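Local coordinates for monosaccharide ABC transporter substrate-binding protein, CUT2 family (Acidothermus cellulolyticus, PDB 4RU1), which binds myo-inositol and probably serves as the extracytoplasmic carbohydrate-binding component of an ABC-type sugar importer, at residues A138-Q151 / D197-I210. Numbering follows the deposited sequence.
Sequences ATSEGFKHVLCVLQ and DPSIDLVITLGAPI. With INS (1,2,3,4,5,6-hexahydroxy-cyclohexane), chain M.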
loop_
_atom_site.group_PDB
_atom_site.type_symbol
_atom_site.label_atom_id
_atom_site.label_comp_id
_atom_site.label_asym_id
_atom_site.label_seq_id
_atom_site.Cartn_x
_atom_site.Cartn_y
_atom_site.Cartn_z
ATOM N N ALA A 138 4.124 18.798 -4.806
ATOM C CA ALA A 138 3.889 19.698 -3.681
ATOM C C ALA A 138 4.621 21.039 -3.861
ATOM O O ALA A 138 4.082 22.085 -3.540
ATOM C CB ALA A 138 4.292 18.994 -2.407
ATOM N N THR A 139 5.846 20.989 -4.359
ATOM C CA THR A 139 6.654 22.192 -4.577
ATOM C C THR A 139 5.994 23.048 -5.662
ATOM O O THR A 139 5.832 24.271 -5.506
ATOM C CB THR A 139 8.066 21.772 -4.988
ATOM O OG1 THR A 139 8.736 21.235 -3.851
ATOM C CG2 THR A 139 8.841 23.005 -5.474
ATOM N N SER A 140 5.528 22.387 -6.713
ATOM C CA SER A 140 4.816 23.076 -7.799
ATOM C C SER A 140 3.493 23.730 -7.351
ATOM O O SER A 140 3.158 24.786 -7.834
ATOM C CB SER A 140 4.514 22.078 -8.921
ATOM O OG SER A 140 5.724 21.570 -9.443
ATOM N N GLU A 141 2.773 23.130 -6.411
ATOM C CA GLU A 141 1.550 23.684 -5.866
ATOM C C GLU A 141 1.780 24.745 -4.796
ATOM O O GLU A 141 0.783 25.224 -4.216
ATOM C CB GLU A 141 0.713 22.570 -5.264
ATOM C CG GLU A 141 0.326 21.510 -6.283
ATOM C CD GLU A 141 -0.287 20.246 -5.727
ATOM O OE1 GLU A 141 0.014 19.890 -4.587
ATOM O OE2 GLU A 141 -1.032 19.582 -6.520
ATOM N N GLY A 142 3.037 25.096 -4.527
ATOM C CA GLY A 142 3.402 26.292 -3.732
ATOM C C GLY A 142 3.604 25.994 -2.263
ATOM O O GLY A 142 3.700 26.887 -1.418
ATOM N N PHE A 143 3.648 24.734 -1.919
ATOM C CA PHE A 143 3.821 24.416 -0.471
ATOM C C PHE A 143 5.249 24.577 -0.061
ATOM O O PHE A 143 6.174 24.322 -0.871
ATOM C CB PHE A 143 3.295 22.970 -0.215
ATOM C CG PHE A 143 1.809 22.834 -0.486
ATOM C CD1 PHE A 143 0.912 23.463 0.365
ATOM C CD2 PHE A 143 1.283 22.121 -1.555
ATOM C CE1 PHE A 143 -0.467 23.354 0.204
ATOM C CE2 PHE A 143 -0.084 22.023 -1.734
ATOM C CZ PHE A 143 -0.983 22.657 -0.873
ATOM N N LYS A 144 5.441 24.984 1.187
ATOM C CA LYS A 144 6.768 25.292 1.735
ATOM C C LYS A 144 7.246 24.378 2.870
ATOM O O LYS A 144 8.398 24.432 3.186
ATOM C CB LYS A 144 6.778 26.728 2.320
ATOM C CG LYS A 144 6.317 27.884 1.402
ATOM C CD LYS A 144 7.172 28.045 0.141
ATOM C CE LYS A 144 6.588 29.118 -0.791
ATOM N NZ LYS A 144 6.730 28.746 -2.229
ATOM N N HIS A 145 6.324 23.716 3.589
ATOM C CA HIS A 145 6.667 22.906 4.734
ATOM C C HIS A 145 5.720 21.707 4.826
ATOM O O HIS A 145 4.594 21.802 5.277
ATOM C CB HIS A 145 6.688 23.716 6.029
ATOM C CG HIS A 145 7.108 22.901 7.211
ATOM N ND1 HIS A 145 7.186 23.388 8.493
ATOM C CD2 HIS A 145 7.543 21.614 7.279
ATOM C CE1 HIS A 145 7.589 22.426 9.306
ATOM N NE2 HIS A 145 7.784 21.329 8.596
ATOM N N VAL A 146 6.232 20.553 4.364
ATOM C CA VAL A 146 5.407 19.339 4.399
ATOM C C VAL A 146 5.640 18.468 5.646
ATOM O O VAL A 146 6.767 18.368 6.136
ATOM C CB VAL A 146 5.670 18.479 3.148
ATOM C CG1 VAL A 146 7.093 17.973 3.090
ATOM C CG2 VAL A 146 4.676 17.301 3.051
ATOM N N LEU A 147 4.542 17.922 6.194
ATOM C CA LEU A 147 4.552 16.895 7.236
ATOM C C LEU A 147 4.127 15.608 6.623
ATOM O O LEU A 147 2.974 15.481 6.118
ATOM C CB LEU A 147 3.544 17.306 8.296
ATOM C CG LEU A 147 3.428 16.349 9.442
ATOM C CD1 LEU A 147 4.707 16.305 10.241
ATOM C CD2 LEU A 147 2.268 16.733 10.366
ATOM N N CYS A 148 5.018 14.624 6.648
ATOM C CA CYS A 148 4.681 13.278 6.151
ATOM C C CYS A 148 4.335 12.417 7.354
ATOM O O CYS A 148 5.125 12.350 8.301
ATOM C CB CYS A 148 5.869 12.664 5.476
ATOM S SG CYS A 148 6.106 13.315 3.825
ATOM N N VAL A 149 3.154 11.800 7.347
ATOM C CA VAL A 149 2.620 11.052 8.507
ATOM C C VAL A 149 2.703 9.597 8.187
ATOM O O VAL A 149 2.191 9.182 7.163
ATOM C CB VAL A 149 1.211 11.491 8.879
ATOM C CG1 VAL A 149 0.688 10.663 10.073
ATOM C CG2 VAL A 149 1.209 12.986 9.201
ATOM N N LEU A 150 3.402 8.843 9.025
ATOM C CA LEU A 150 3.607 7.398 8.823
ATOM C C LEU A 150 2.900 6.637 9.918
ATOM O O LEU A 150 3.165 6.902 11.093
ATOM C CB LEU A 150 5.107 7.009 8.872
ATOM C CG LEU A 150 5.946 7.697 7.827
ATOM C CD1 LEU A 150 6.681 8.881 8.429
ATOM C CD2 LEU A 150 6.989 6.707 7.276
ATOM N N GLN A 151 2.062 5.671 9.554
ATOM C CA GLN A 151 1.269 4.973 10.537
ATOM C C GLN A 151 1.897 3.747 11.128
ATOM O O GLN A 151 1.234 3.055 11.918
ATOM C CB GLN A 151 -0.115 4.690 9.996
ATOM C CG GLN A 151 -0.178 3.623 8.904
ATOM C CD GLN A 151 0.033 4.119 7.463
ATOM O OE1 GLN A 151 0.609 5.161 7.190
ATOM N NE2 GLN A 151 -0.416 3.326 6.514
ATOM N N ASP A 197 3.498 23.845 15.276
ATOM C CA ASP A 197 4.233 24.461 14.191
ATOM C C ASP A 197 3.288 24.916 13.055
ATOM O O ASP A 197 3.013 24.174 12.048
ATOM C CB ASP A 197 5.261 23.499 13.607
ATOM C CG ASP A 197 6.234 24.187 12.703
ATOM O OD1 ASP A 197 6.025 25.369 12.356
ATOM O OD2 ASP A 197 7.191 23.523 12.284
ATOM N N PRO A 198 2.834 26.151 13.124
ATOM C CA PRO A 198 1.896 26.636 12.139
ATOM C C PRO A 198 2.489 26.843 10.738
ATOM O O PRO A 198 1.724 27.024 9.753
ATOM C CB PRO A 198 1.435 27.988 12.719
ATOM C CG PRO A 198 1.728 27.934 14.165
ATOM C CD PRO A 198 2.832 26.931 14.381
ATOM N N SER A 199 3.828 26.749 10.636
ATOM C CA SER A 199 4.438 26.773 9.335
ATOM C C SER A 199 4.109 25.556 8.469
ATOM O O SER A 199 4.348 25.596 7.238
ATOM C CB SER A 199 5.960 27.009 9.451
ATOM O OG SER A 199 6.674 25.834 9.819
ATOM N N ILE A 200 3.703 24.448 9.095
ATOM C CA ILE A 200 3.295 23.333 8.283
ATOM C C ILE A 200 2.088 23.697 7.451
ATOM O O ILE A 200 1.047 24.077 7.966
ATOM C CB ILE A 200 3.024 22.051 9.123
ATOM C CG1 ILE A 200 4.254 21.645 9.945
ATOM C CG2 ILE A 200 2.477 20.950 8.232
ATOM C CD1 ILE A 200 4.036 20.676 11.067
ATOM N N ASP A 201 2.249 23.574 6.130
ATOM C CA ASP A 201 1.224 23.940 5.203
ATOM C C ASP A 201 0.681 22.794 4.356
ATOM O O ASP A 201 -0.274 22.971 3.634
ATOM C CB ASP A 201 1.642 25.142 4.307
ATOM C CG ASP A 201 2.808 24.886 3.436
ATOM O OD1 ASP A 201 3.458 23.840 3.499
ATOM O OD2 ASP A 201 3.083 25.800 2.611
ATOM N N LEU A 202 1.341 21.626 4.372
ATOM C CA LEU A 202 0.780 20.426 3.685
ATOM C C LEU A 202 1.082 19.215 4.617
ATOM O O LEU A 202 2.247 19.051 5.071
ATOM C CB LEU A 202 1.425 20.212 2.315
ATOM C CG LEU A 202 0.941 19.009 1.539
ATOM C CD1 LEU A 202 -0.549 19.141 1.173
ATOM C CD2 LEU A 202 1.808 18.786 0.298
ATOM N N VAL A 203 0.056 18.392 4.817
ATOM C CA VAL A 203 0.202 17.089 5.496
ATOM C C VAL A 203 -0.017 16.060 4.375
ATOM O O VAL A 203 -1.046 16.088 3.665
ATOM C CB VAL A 203 -0.916 16.887 6.572
ATOM C CG1 VAL A 203 -0.871 15.527 7.236
ATOM C CG2 VAL A 203 -0.872 18.030 7.611
ATOM N N ILE A 204 0.962 15.172 4.196
ATOM C CA ILE A 204 0.788 13.979 3.321
ATOM C C ILE A 204 0.649 12.738 4.162
ATOM O O ILE A 204 1.554 12.410 4.962
ATOM C CB ILE A 204 1.965 13.793 2.352
ATOM C CG1 ILE A 204 2.087 14.998 1.459
ATOM C CG2 ILE A 204 1.751 12.525 1.499
ATOM C CD1 ILE A 204 3.252 14.912 0.483
ATOM N N THR A 205 -0.555 12.126 4.077
ATOM C CA THR A 205 -0.856 10.900 4.760
ATOM C C THR A 205 -0.587 9.712 3.840
ATOM O O THR A 205 -0.661 9.850 2.602
ATOM C CB THR A 205 -2.289 10.869 5.308
ATOM O OG1 THR A 205 -3.215 11.037 4.234
ATOM C CG2 THR A 205 -2.425 11.904 6.374
ATOM N N LEU A 206 -0.205 8.558 4.429
ATOM C CA LEU A 206 0.222 7.361 3.690
ATOM C C LEU A 206 -0.873 6.270 3.560
ATOM O O LEU A 206 -0.619 5.127 3.087
ATOM C CB LEU A 206 1.493 6.776 4.198
ATOM C CG LEU A 206 2.641 7.737 4.305
ATOM C CD1 LEU A 206 3.932 7.017 4.690
ATOM C CD2 LEU A 206 2.876 8.665 3.173
ATOM N N GLY A 207 -2.100 6.614 3.966
ATOM C CA GLY A 207 -3.262 5.812 3.734
ATOM C C GLY A 207 -4.514 6.626 3.876
ATOM O O GLY A 207 -4.528 7.656 4.613
ATOM N N ALA A 208 -5.552 6.166 3.227
ATOM C CA ALA A 208 -6.840 6.900 3.226
ATOM C C ALA A 208 -7.519 7.022 4.607
ATOM O O ALA A 208 -8.070 8.063 4.918
ATOM C CB ALA A 208 -7.780 6.266 2.200
ATOM N N PRO A 209 -7.454 5.980 5.449
ATOM C CA PRO A 209 -8.000 6.148 6.785
ATOM C C PRO A 209 -7.284 7.225 7.561
ATOM O O PRO A 209 -7.912 8.014 8.282
ATOM C CB PRO A 209 -7.852 4.774 7.400
ATOM C CG PRO A 209 -7.868 3.851 6.244
ATOM C CD PRO A 209 -7.121 4.573 5.182
ATOM N N ILE A 210 -5.974 7.315 7.391
ATOM C CA ILE A 210 -5.175 8.359 8.124
ATOM C C ILE A 210 -5.505 9.740 7.550
ATOM O O ILE A 210 -5.587 10.763 8.282
ATOM C CB ILE A 210 -3.673 8.087 7.993
ATOM C CG1 ILE A 210 -3.290 6.675 8.452
ATOM C CG2 ILE A 210 -2.901 9.104 8.832
ATOM C CD1 ILE A 210 -3.842 6.299 9.794
HETATM C C1 INS M . -0.950 1.411 1.844
HETATM C C2 INS M . -1.434 1.773 3.239
HETATM C C3 INS M . -1.549 0.498 4.075
HETATM C C4 INS M . -0.296 -0.350 4.048
HETATM C C5 INS M . 0.095 -0.725 2.655
HETATM C C6 INS M . 0.246 0.466 1.748
HETATM O O1 INS M . -0.753 2.565 1.011
HETATM O O2 INS M . -0.385 2.565 3.822
HETATM O O3 INS M . -1.811 0.938 5.422
HETATM O O4 INS M . -0.467 -1.544 4.853
HETATM O O5 INS M . 1.357 -1.427 2.606
HETATM O O6 INS M . 0.500 0.056 0.372
HETATM O O HOH W 1 1.450 27.289 0.985
HETATM O O HOH W 2 -0.126 7.857 7.199
#
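L147 and its flanking residues pair in parallel with L202 to I204, the axes of strands 145-150 and 202-205 approaching to 4.7 Å and lying 23° apart, with L147 N donating to L202 O, I204 N to L147 O and V149 N to I204 O. At the N-terminal end of the strands, the carboxylate of D201 grips the neighbouring backbone: K144 N meets OD2 on its syn lone pair at 2.9 Å, while H145 N reaches OD1 from above the carboxylate plane. CG of D201 sits between its own N and carbonyl carbon (chi1 63°), which turns the carboxylate toward these two amides, and a water gives OD2 a further donor. With alanine in place of D201, the K144 and H145 amides would probably lose their shared carboxylate acceptor, and the water its OD2 partner. The H145 ring is fixed in rotation by its edge, where ND1 donates to S199 OG in the ring plane (2.8 Å) and NE2 bonds T174 of the next strand; I200 CG1 lies over one face, 3.7 Å from the centroid. S199 OG in turn donates to D197 OD1, whose acceptance of S199 N closes an Asx turn. These are adjacent strands of one lobe of a periplasmic-binding-protein fold; the chain passes between them by two successive beta-alpha-beta crossovers, out through helix 156-168 to edge strand 172-177 and back through helix 183-196. On one face of the sheet L202 sets CB over the F143 ring (4.0 Å to the centroid) and CD2 against A138 CB, and V146 CG2 meets I204 CD1; on the other, V149 CG2 packs on V203 CG1. At the C-terminal strand ends a water joins V149 O, Q151 OE1 and L206 N, which is likely to steady the Q151 amide beside the inositol: Q151 NE2 donates to O2 of the ligand at 2.8 Å, and that same hydroxyl donates to L206 O at 2.7 Å.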